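Local coordinates for protein yahD a copper inducible hydrolase (Lactococcus lactis subsp. lactis, PDB 3OG9) that is an alpha/beta hydrolase inducible by copper, whose pocket holds D-malate here and which probably acts as a hydrolase on a substrate bound there, at residues L99-M104 / G123-D128; V145-K150 / E176-Q181; H151-Y156 / E183-S188. All coordinates share one frame; numbering follows the deposited sequence.

Contact 1 (L99-M104 / G123-D128); sequences LDVHKM and GKINFD
M104, D128 and H102 have the most surface buried here, and the first two are joined by the one direct hydrogen bond of the contact: D128 N donates to M104 O over 2.8 Å. The donor lies in the plane of that carbonyl, although the angle of 141° at the hydrogen shows a bent bond. M104 also packs through its side chain. M104 CB meets F127 CD1 at 4.0 Å, at the edge of the ring and near its plane, and CG of M104, set anti to the backbone N (chi1 -154°), follows it to the same ring atom. One face of this ring carries CG2 of I125, over the centre and 3.7 Å above the plane, and this methyl in turn meets CG1 of V101 at 3.8 Å. V101, I125, F127 and M104 thus make a continuous apolar row, against which V90 and A94 of helix 76-97 and M119 and F120 of helix 111-121 pack.

The other side of the contact is polar and wetter. D128 sets its CB against H102 O, 3.4 Å away, while H102 turns the end of its imidazole away from 123-128. Water 1 links two carbonyls, donating to both H102 O and N126 O. Water 2 links a carbonyl to a carboxylate, donating to K103 O and to D128 OD2, and both bonds of water 2 are 2.7 Å long.

These are the two loops that lead into the neighbouring parallel strands 105-109 and 129-133 of the alpha/beta-hydrolase sheet. Their chemistry implies a join with a dry inner side, fixed by carbon contacts, and a hydrated outer side, where acceptors face acceptors and water donates to both.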
loop_
_atom_site.group_PDB
_atom_site.type_symbol
_atom_site.label_atom_id
_atom_site.label_comp_id
_atom_site.label_asym_id
_atom_site.label_seq_id
_atom_site.Cartn_x
_atom_site.Cartn_y
_atom_site.Cartn_z
ATOM N N LEU A 99 18.915 1.422 2.208
ATOM C CA LEU A 99 17.838 0.512 2.556
ATOM C C LEU A 99 17.828 -0.604 1.520
ATOM O O LEU A 99 18.216 -0.399 0.374
ATOM C CB LEU A 99 16.494 1.264 2.561
ATOM C CG LEU A 99 16.467 2.632 3.273
ATOM C CD1 LEU A 99 15.071 3.317 3.192
ATOM C CD2 LEU A 99 16.907 2.485 4.723
ATOM N N ASP A 100 17.396 -1.783 1.947
ATOM C CA ASP A 100 17.241 -2.960 1.089
ATOM C C ASP A 100 15.775 -3.131 0.686
ATOM O O ASP A 100 14.936 -3.421 1.527
ATOM C CB ASP A 100 17.682 -4.186 1.870
ATOM C CG ASP A 100 19.174 -4.201 2.110
ATOM O OD1 ASP A 100 19.920 -3.723 1.214
ATOM O OD2 ASP A 100 19.587 -4.676 3.188
ATOM N N VAL A 101 15.497 -2.942 -0.600
ATOM C CA VAL A 101 14.142 -3.006 -1.135
ATOM C C VAL A 101 13.548 -4.405 -0.933
ATOM O O VAL A 101 12.369 -4.536 -0.579
ATOM C CB VAL A 101 14.139 -2.562 -2.608
ATOM C CG1 VAL A 101 12.799 -2.777 -3.243
ATOM C CG2 VAL A 101 14.525 -1.081 -2.692
ATOM N N HIS A 102 14.365 -5.451 -1.092
ATOM C CA HIS A 102 13.857 -6.823 -0.906
ATOM C C HIS A 102 13.388 -7.125 0.540
ATOM O O HIS A 102 12.747 -8.146 0.780
ATOM C CB HIS A 102 14.900 -7.851 -1.361
ATOM C CG HIS A 102 16.048 -7.985 -0.413
ATOM N ND1 HIS A 102 17.160 -7.170 -0.461
ATOM C CD2 HIS A 102 16.241 -8.821 0.634
ATOM C CE1 HIS A 102 17.982 -7.498 0.516
ATOM N NE2 HIS A 102 17.448 -8.499 1.191
ATOM N N LYS A 103 13.763 -6.273 1.495
ATOM C CA LYS A 103 13.341 -6.442 2.891
ATOM C C LYS A 103 12.140 -5.553 3.223
ATOM O O LYS A 103 11.566 -5.646 4.306
ATOM C CB LYS A 103 14.469 -6.075 3.857
ATOM C CG LYS A 103 15.715 -6.959 3.774
ATOM C CD LYS A 103 16.763 -6.576 4.867
ATOM C CE LYS A 103 16.281 -6.892 6.298
ATOM N NZ LYS A 103 17.179 -6.336 7.397
ATOM N N MET A 104 11.787 -4.680 2.284
ATOM C CA MET A 104 10.791 -3.649 2.504
ATOM C C MET A 104 9.381 -4.170 2.831
ATOM O O MET A 104 8.864 -5.123 2.217
ATOM C CB MET A 104 10.776 -2.716 1.288
ATOM C CG MET A 104 10.316 -1.328 1.566
ATOM S SD MET A 104 10.910 -0.229 0.215
ATOM C CE MET A 104 12.419 0.494 0.848
ATOM N N GLY A 123 4.571 -6.943 -10.343
ATOM C CA GLY A 123 6.012 -7.262 -10.232
ATOM C C GLY A 123 6.960 -6.082 -10.441
ATOM O O GLY A 123 8.106 -6.263 -10.860
ATOM N N LYS A 124 6.496 -4.873 -10.139
ATOM C CA LYS A 124 7.336 -3.685 -10.285
ATOM C C LYS A 124 8.243 -3.463 -9.067
ATOM O O LYS A 124 9.331 -2.879 -9.202
ATOM C CB LYS A 124 6.501 -2.438 -10.570
ATOM C CG LYS A 124 5.687 -2.435 -11.869
ATOM C CD LYS A 124 5.139 -1.000 -12.105
ATOM C CE LYS A 124 4.356 -0.907 -13.397
ATOM N NZ LYS A 124 4.070 0.507 -13.872
ATOM N N ILE A 125 7.801 -3.915 -7.891
ATOM C CA ILE A 125 8.622 -3.891 -6.667
ATOM C C ILE A 125 8.498 -5.246 -5.939
ATOM O O ILE A 125 7.398 -5.753 -5.731
ATOM C CB ILE A 125 8.245 -2.745 -5.648
ATOM C CG1 ILE A 125 8.305 -1.355 -6.275
ATOM C CG2 ILE A 125 9.220 -2.720 -4.441
ATOM C CD1 ILE A 125 8.310 -0.128 -5.252
ATOM N N ASN A 126 9.640 -5.803 -5.551
ATOM C CA ASN A 126 9.692 -7.038 -4.773
ATOM C C ASN A 126 9.668 -6.761 -3.257
ATOM O O ASN A 126 10.651 -7.036 -2.540
ATOM C CB ASN A 126 10.949 -7.817 -5.167
ATOM C CG ASN A 126 10.964 -9.230 -4.605
ATOM O OD1 ASN A 126 9.928 -9.898 -4.507
ATOM N ND2 ASN A 126 12.137 -9.674 -4.211
ATOM N N PHE A 127 8.550 -6.214 -2.770
ATOM C CA PHE A 127 8.358 -6.061 -1.313
ATOM C C PHE A 127 8.451 -7.422 -0.610
ATOM O O PHE A 127 8.029 -8.456 -1.152
ATOM C CB PHE A 127 6.972 -5.487 -0.968
ATOM C CG PHE A 127 6.719 -4.083 -1.465
ATOM C CD1 PHE A 127 7.482 -3.014 -1.008
ATOM C CD2 PHE A 127 5.667 -3.842 -2.352
ATOM C CE1 PHE A 127 7.223 -1.703 -1.454
ATOM C CE2 PHE A 127 5.394 -2.560 -2.800
ATOM C CZ PHE A 127 6.177 -1.485 -2.357
ATOM N N ASP A 128 8.947 -7.411 0.617
ATOM C CA ASP A 128 8.943 -8.629 1.419
ATOM C C ASP A 128 7.530 -8.942 1.941
ATOM O O ASP A 128 7.083 -10.103 1.909
ATOM C CB ASP A 128 9.928 -8.515 2.580
ATOM C CG ASP A 128 9.984 -9.792 3.397
ATOM O OD1 ASP A 128 10.250 -10.851 2.788
ATOM O OD2 ASP A 128 9.731 -9.740 4.620
HETATM O O HOH W 1 11.155 -9.334 -1.079
HETATM O O HOH W 2 11.126 -7.774 5.845
#

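Contact 2 (V145-K150 / E176-Q181); sequences VQLDDK and EDSGCQ
L147 and S178 meet where helix 165-177 runs out in a Schellman motif, with G179 in positive phi, and the loop 145-150 lies against that helix end. L147 N donates to S178 O over 2.8 Å, the donor tilted 30° from the carbonyl plane. Next to this bond the packing is tight: CB of L147 touches SG of C180 at 3.7 Å. F120 of helix 111-121 closes the apolar side, touching L147, C180 and K150, whose NZ goes on to bond F127 O.

G179 lies against D148, their CA atoms 3.8 Å apart. A side chain at this glycine would run into OD2 of D148, and at this positive phi a CB would also press on the carbonyl O of S178.

The side toward Q146 is looser and wet. There the side chain of Q146 is linked to S178 O through water 3, which donates to that carbonyl and to Q146 OE1.

At the far end the loop is joined firmly to the strand that follows the helix. The type I turn L147 to K150 brings K150 O round to this strand, and the bent chain of Q181 (chi2 67°) folds its amide group back over the turn, near D148 O and K150 O. An alanine at Q181 would keep the backbone bond but would probably leave the carbonyl of D148 without this amide cover and more open to water. That backbone bond, Q181 N to K150 O, is 2.9 Å long and almost straight, 176° at the hydrogen.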
loop_
_atom_site.group_PDB
_atom_site.type_symbol
_atom_site.label_atom_id
_atom_site.label_comp_id
_atom_site.label_asym_id
_atom_site.label_seq_id
_atom_site.Cartn_x
_atom_site.Cartn_y
_atom_site.Cartn_z
ATOM N N VAL A 145 3.396 -12.784 -11.986
ATOM C CA VAL A 145 4.205 -12.838 -10.776
ATOM C C VAL A 145 3.918 -14.105 -10.019
ATOM O O VAL A 145 2.799 -14.589 -9.972
ATOM C CB VAL A 145 4.016 -11.635 -9.803
ATOM C CG1 VAL A 145 4.753 -10.422 -10.305
ATOM C CG2 VAL A 145 2.540 -11.349 -9.534
ATOM N N GLN A 146 4.963 -14.640 -9.435
ATOM C CA GLN A 146 4.825 -15.724 -8.500
ATOM C C GLN A 146 5.236 -15.127 -7.170
ATOM O O GLN A 146 6.323 -14.546 -7.035
ATOM C CB GLN A 146 5.716 -16.891 -8.930
ATOM C CG GLN A 146 4.954 -18.030 -9.652
ATOM C CD GLN A 146 3.718 -17.564 -10.420
ATOM O OE1 GLN A 146 2.571 -17.754 -9.974
ATOM N NE2 GLN A 146 3.945 -16.939 -11.580
ATOM N N LEU A 147 4.334 -15.224 -6.210
ATOM C CA LEU A 147 4.531 -14.626 -4.891
ATOM C C LEU A 147 4.292 -15.683 -3.807
ATOM O O LEU A 147 3.756 -15.381 -2.740
ATOM C CB LEU A 147 3.561 -13.455 -4.725
ATOM C CG LEU A 147 3.727 -12.293 -5.706
ATOM C CD1 LEU A 147 2.547 -11.351 -5.551
ATOM C CD2 LEU A 147 5.026 -11.580 -5.472
ATOM N N ASP A 148 4.739 -16.905 -4.075
ATOM C CA ASP A 148 4.303 -18.073 -3.286
ATOM C C ASP A 148 4.750 -18.025 -1.826
ATOM O O ASP A 148 4.106 -18.624 -0.974
ATOM C CB ASP A 148 4.805 -19.368 -3.938
ATOM C CG ASP A 148 3.754 -20.482 -3.974
ATOM O OD1 ASP A 148 4.092 -21.521 -4.579
ATOM O OD2 ASP A 148 2.608 -20.367 -3.428
ATOM N N ASP A 149 5.829 -17.299 -1.530
ATOM C CA ASP A 149 6.388 -17.274 -0.166
ATOM C C ASP A 149 5.944 -16.038 0.653
ATOM O O ASP A 149 6.327 -15.897 1.809
ATOM C CB ASP A 149 7.922 -17.305 -0.243
ATOM C CG ASP A 149 8.513 -16.140 -1.075
ATOM O OD1 ASP A 149 7.859 -15.614 -2.031
ATOM O OD2 ASP A 149 9.678 -15.774 -0.795
ATOM N N LYS A 150 5.170 -15.142 0.033
ATOM C CA LYS A 150 4.920 -13.814 0.584
ATOM C C LYS A 150 3.744 -13.782 1.560
ATOM O O LYS A 150 2.795 -14.574 1.436
ATOM C CB LYS A 150 4.668 -12.807 -0.561
ATOM C CG LYS A 150 5.795 -12.757 -1.600
ATOM C CD LYS A 150 7.065 -12.214 -1.029
ATOM C CE LYS A 150 8.013 -11.837 -2.175
ATOM N NZ LYS A 150 9.167 -11.195 -1.560
ATOM N N GLU A 176 -4.010 -14.610 -3.836
ATOM C CA GLU A 176 -3.943 -16.056 -3.551
ATOM C C GLU A 176 -3.582 -16.873 -4.794
ATOM O O GLU A 176 -2.837 -17.857 -4.710
ATOM C CB GLU A 176 -5.234 -16.514 -2.910
ATOM C CG GLU A 176 -5.221 -16.112 -1.452
ATOM C CD GLU A 176 -6.499 -16.401 -0.716
ATOM O OE1 GLU A 176 -7.549 -16.622 -1.387
ATOM O OE2 GLU A 176 -6.433 -16.389 0.547
ATOM N N ASP A 177 -4.101 -16.457 -5.945
ATOM C CA ASP A 177 -3.671 -17.061 -7.205
ATOM C C ASP A 177 -2.173 -16.925 -7.479
ATOM O O ASP A 177 -1.594 -17.782 -8.154
ATOM C CB ASP A 177 -4.460 -16.498 -8.381
ATOM C CG ASP A 177 -5.936 -16.918 -8.355
ATOM O OD1 ASP A 177 -6.371 -17.729 -7.472
ATOM O OD2 ASP A 177 -6.667 -16.415 -9.224
ATOM N N SER A 178 -1.560 -15.860 -6.957
ATOM C CA SER A 178 -0.112 -15.646 -7.084
ATOM C C SER A 178 0.667 -16.443 -6.037
ATOM O O SER A 178 1.896 -16.581 -6.119
ATOM C CB SER A 178 0.229 -14.153 -6.973
ATOM O OG SER A 178 -0.067 -13.646 -5.686
ATOM N N GLY A 179 -0.051 -16.973 -5.059
ATOM C CA GLY A 179 0.571 -17.788 -4.029
ATOM C C GLY A 179 0.705 -17.148 -2.665
ATOM O O GLY A 179 1.204 -17.796 -1.751
ATOM N N CYS A 180 0.224 -15.908 -2.493
ATOM C CA CYS A 180 0.363 -15.215 -1.184
ATOM C C CYS A 180 -0.376 -15.883 -0.035
ATOM O O CYS A 180 -1.453 -16.443 -0.206
ATOM C CB CYS A 180 -0.098 -13.748 -1.228
ATOM S SG CYS A 180 0.832 -12.711 -2.301
ATOM N N GLN A 181 0.194 -15.743 1.161
ATOM C CA GLN A 181 -0.447 -16.172 2.387
ATOM C C GLN A 181 -1.089 -14.907 2.969
ATOM O O GLN A 181 -0.395 -13.974 3.332
ATOM C CB GLN A 181 0.608 -16.712 3.368
ATOM C CG GLN A 181 1.056 -18.162 3.146
ATOM C CD GLN A 181 1.839 -18.363 1.840
ATOM O OE1 GLN A 181 2.797 -17.632 1.519
ATOM N NE2 GLN A 181 1.429 -19.346 1.089
HETATM O O HOH W 3 2.520 -19.018 -7.746
#

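Contact 3 (H151-Y156 / E183-S188); sequences HVFLSY and EIYESS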
loop_
_atom_site.group_PDB
_atom_site.type_symbol
_atom_site.label_atom_id
_atom_site.label_comp_id
_atom_site.label_asym_id
_atom_site.label_seq_id
_atom_site.Cartn_x
_atom_site.Cartn_y
_atom_site.Cartn_z
ATOM N N HIS A 151 3.828 -12.878 2.535
ATOM C CA HIS A 151 2.791 -12.704 3.535
ATOM C C HIS A 151 2.221 -11.301 3.402
ATOM O O HIS A 151 2.957 -10.327 3.229
ATOM C CB HIS A 151 3.362 -12.922 4.930
ATOM C CG HIS A 151 3.510 -14.369 5.286
ATOM N ND1 HIS A 151 2.515 -15.073 5.931
ATOM C CD2 HIS A 151 4.524 -15.244 5.088
ATOM C CE1 HIS A 151 2.906 -16.323 6.106
ATOM N NE2 HIS A 151 4.111 -16.457 5.588
ATOM N N VAL A 152 0.901 -11.204 3.434
ATOM C CA VAL A 152 0.241 -9.934 3.151
ATOM C C VAL A 152 -0.928 -9.803 4.129
ATOM O O VAL A 152 -1.673 -10.777 4.332
ATOM C CB VAL A 152 -0.295 -9.892 1.671
ATOM C CG1 VAL A 152 -1.251 -8.687 1.468
ATOM C CG2 VAL A 152 0.890 -9.782 0.679
ATOM N N PHE A 153 -1.068 -8.630 4.739
ATOM C CA PHE A 153 -2.190 -8.318 5.666
ATOM C C PHE A 153 -3.143 -7.345 4.963
ATOM O O PHE A 153 -2.667 -6.354 4.379
ATOM C CB PHE A 153 -1.616 -7.609 6.919
ATOM C CG PHE A 153 -2.679 -7.176 7.939
ATOM C CD1 PHE A 153 -2.977 -7.981 9.030
ATOM C CD2 PHE A 153 -3.324 -5.956 7.812
ATOM C CE1 PHE A 153 -3.943 -7.569 9.979
ATOM C CE2 PHE A 153 -4.302 -5.520 8.749
ATOM C CZ PHE A 153 -4.618 -6.349 9.817
ATOM N N LEU A 154 -4.456 -7.643 4.982
ATOM C CA LEU A 154 -5.466 -6.797 4.363
ATOM C C LEU A 154 -6.571 -6.543 5.339
ATOM O O LEU A 154 -7.049 -7.482 6.005
ATOM C CB LEU A 154 -6.115 -7.475 3.135
ATOM C CG LEU A 154 -5.200 -7.953 2.019
ATOM C CD1 LEU A 154 -5.992 -8.785 0.987
ATOM C CD2 LEU A 154 -4.504 -6.788 1.317
ATOM N N SER A 155 -7.034 -5.302 5.398
ATOM C CA SER A 155 -8.287 -5.048 6.151
ATOM C C SER A 155 -9.422 -4.753 5.178
ATOM O O SER A 155 -9.179 -4.273 4.074
ATOM C CB SER A 155 -8.133 -3.889 7.109
ATOM O OG SER A 155 -7.999 -2.667 6.412
ATOM N N TYR A 156 -10.660 -4.998 5.636
ATOM C CA TYR A 156 -11.839 -4.730 4.860
ATOM C C TYR A 156 -12.956 -4.395 5.862
ATOM O O TYR A 156 -12.978 -4.958 6.960
ATOM C CB TYR A 156 -12.153 -6.005 4.060
ATOM C CG TYR A 156 -13.496 -6.025 3.417
ATOM C CD1 TYR A 156 -13.755 -5.248 2.271
ATOM C CD2 TYR A 156 -14.531 -6.804 3.957
ATOM C CE1 TYR A 156 -15.026 -5.249 1.682
ATOM C CE2 TYR A 156 -15.791 -6.822 3.363
ATOM C CZ TYR A 156 -16.031 -6.052 2.231
ATOM O OH TYR A 156 -17.297 -6.053 1.653
ATOM N N GLU A 183 -3.590 -12.645 5.571
ATOM C CA GLU A 183 -4.370 -12.429 6.779
ATOM C C GLU A 183 -5.387 -11.340 6.485
ATOM O O GLU A 183 -5.010 -10.239 6.079
ATOM C CB GLU A 183 -3.473 -11.986 7.936
ATOM C CG GLU A 183 -4.219 -11.535 9.215
ATOM C CD GLU A 183 -4.592 -12.698 10.113
ATOM O OE1 GLU A 183 -3.912 -13.736 10.017
ATOM O OE2 GLU A 183 -5.544 -12.572 10.931
ATOM N N ILE A 184 -6.660 -11.639 6.742
ATOM C CA ILE A 184 -7.729 -10.670 6.525
ATOM C C ILE A 184 -8.303 -10.180 7.844
ATOM O O ILE A 184 -8.827 -10.989 8.617
ATOM C CB ILE A 184 -8.882 -11.263 5.629
ATOM C CG1 ILE A 184 -8.338 -11.956 4.357
ATOM C CG2 ILE A 184 -9.951 -10.211 5.317
ATOM C CD1 ILE A 184 -7.534 -11.048 3.457
ATOM N N TYR A 185 -8.265 -8.866 8.073
ATOM C CA TYR A 185 -8.865 -8.271 9.266
ATOM C C TYR A 185 -10.149 -7.513 8.901
ATOM O O TYR A 185 -10.132 -6.664 8.003
ATOM C CB TYR A 185 -7.895 -7.304 9.973
ATOM C CG TYR A 185 -8.534 -6.730 11.214
ATOM C CD1 TYR A 185 -8.466 -7.419 12.437
ATOM C CD2 TYR A 185 -9.274 -5.557 11.158
ATOM C CE1 TYR A 185 -9.080 -6.902 13.603
ATOM C CE2 TYR A 185 -9.902 -5.038 12.301
ATOM C CZ TYR A 185 -9.799 -5.715 13.504
ATOM O OH TYR A 185 -10.429 -5.198 14.600
ATOM N N GLU A 186 -11.241 -7.805 9.605
ATOM C CA GLU A 186 -12.539 -7.180 9.326
ATOM C C GLU A 186 -12.791 -6.062 10.346
ATOM O O GLU A 186 -12.863 -6.337 11.541
ATOM C CB GLU A 186 -13.671 -8.219 9.343
ATOM C CG GLU A 186 -15.033 -7.645 8.816
ATOM C CD GLU A 186 -16.240 -8.573 8.920
ATOM O OE1 GLU A 186 -16.099 -9.826 8.870
ATOM O OE2 GLU A 186 -17.359 -8.038 9.027
ATOM N N SER A 187 -12.836 -4.800 9.876
ATOM C CA SER A 187 -13.148 -3.630 10.736
ATOM C C SER A 187 -14.624 -3.228 10.580
ATOM O O SER A 187 -15.321 -3.785 9.748
ATOM C CB SER A 187 -12.225 -2.456 10.412
ATOM O OG SER A 187 -12.465 -1.984 9.094
ATOM N N SER A 188 -15.098 -2.289 11.394
ATOM C CA SER A 188 -16.534 -1.955 11.405
ATOM C C SER A 188 -16.822 -0.473 11.211
ATOM O O SER A 188 -17.924 -0.005 11.519
ATOM C CB SER A 188 -17.197 -2.436 12.715
ATOM O OG SER A 188 -16.597 -1.806 13.830
#
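F153 and Y185 lie side by side and point the same way, and CZ of F153 comes to 3.4 Å from CB of Y185. Their places in the two strands put both on the face of the sheet that S155 also occupies, and CG of F153 lies anti to its backbone N (chi1 178°). CD1 of F153 also meets CG of E183 at 3.8 Å, and the carboxylate beyond is turned only 12° from the plane of the phenyl ring. On the other face L154 and I184 run alongside each other and touch methyl to methyl, CD1 to CD1, at 3.7 Å.

The backbone fixes these pairings. E183 N donates to V152 O, L154 N to E183 O, Y185 N to L154 O and Y156 N to Y185 O, in the ladder of a parallel pair. The last rung, S187 N to Y156 O at 2.9 Å, is reached just beyond the strand. Alpha hydrogens fill in between, the shortest such contact running 3.1 Å from S155 CA to Y185 O.

Strands 151-156 and 181-186 are the two beta arms of a beta-alpha-beta crossover through helix 165-177, at the edge of the alpha/beta-hydrolase sheet. That helix packs on the L154 face, with F168 against L154 and stacked on the ring of Y156, and K172 against I184. Helix 195-208 takes the opposite face: W204 meets F153 and E183, and A200 touches Y185. S155, on this second side, is held by its hydroxyl, which hydrogen-bonds to E197 OE2 and H134 N.

Along the chain, contact 1 closes before contact 2 opens, whereas contacts 2 and 3 interleave: 145-150 runs into strand 151-156, and the loop after helix 165-177 leads into strand 181-186. The centres of contacts 1 and 2 are about 15 Å apart, those of 2 and 3 about 16 Å, and those of 1 and 3 about 21 Å. The first two touch where CD of K150 packs on D128 O, and Q181 O to V152 N continues contact 2 directly into the strand ladder of contact 3. Together they tie four successive parallel strands, 105-109, 129-133, 151-156 and 181-186: contacts 1 and 2 at the loops entering them, contact 3 within the sheet on which the malate pocket is built.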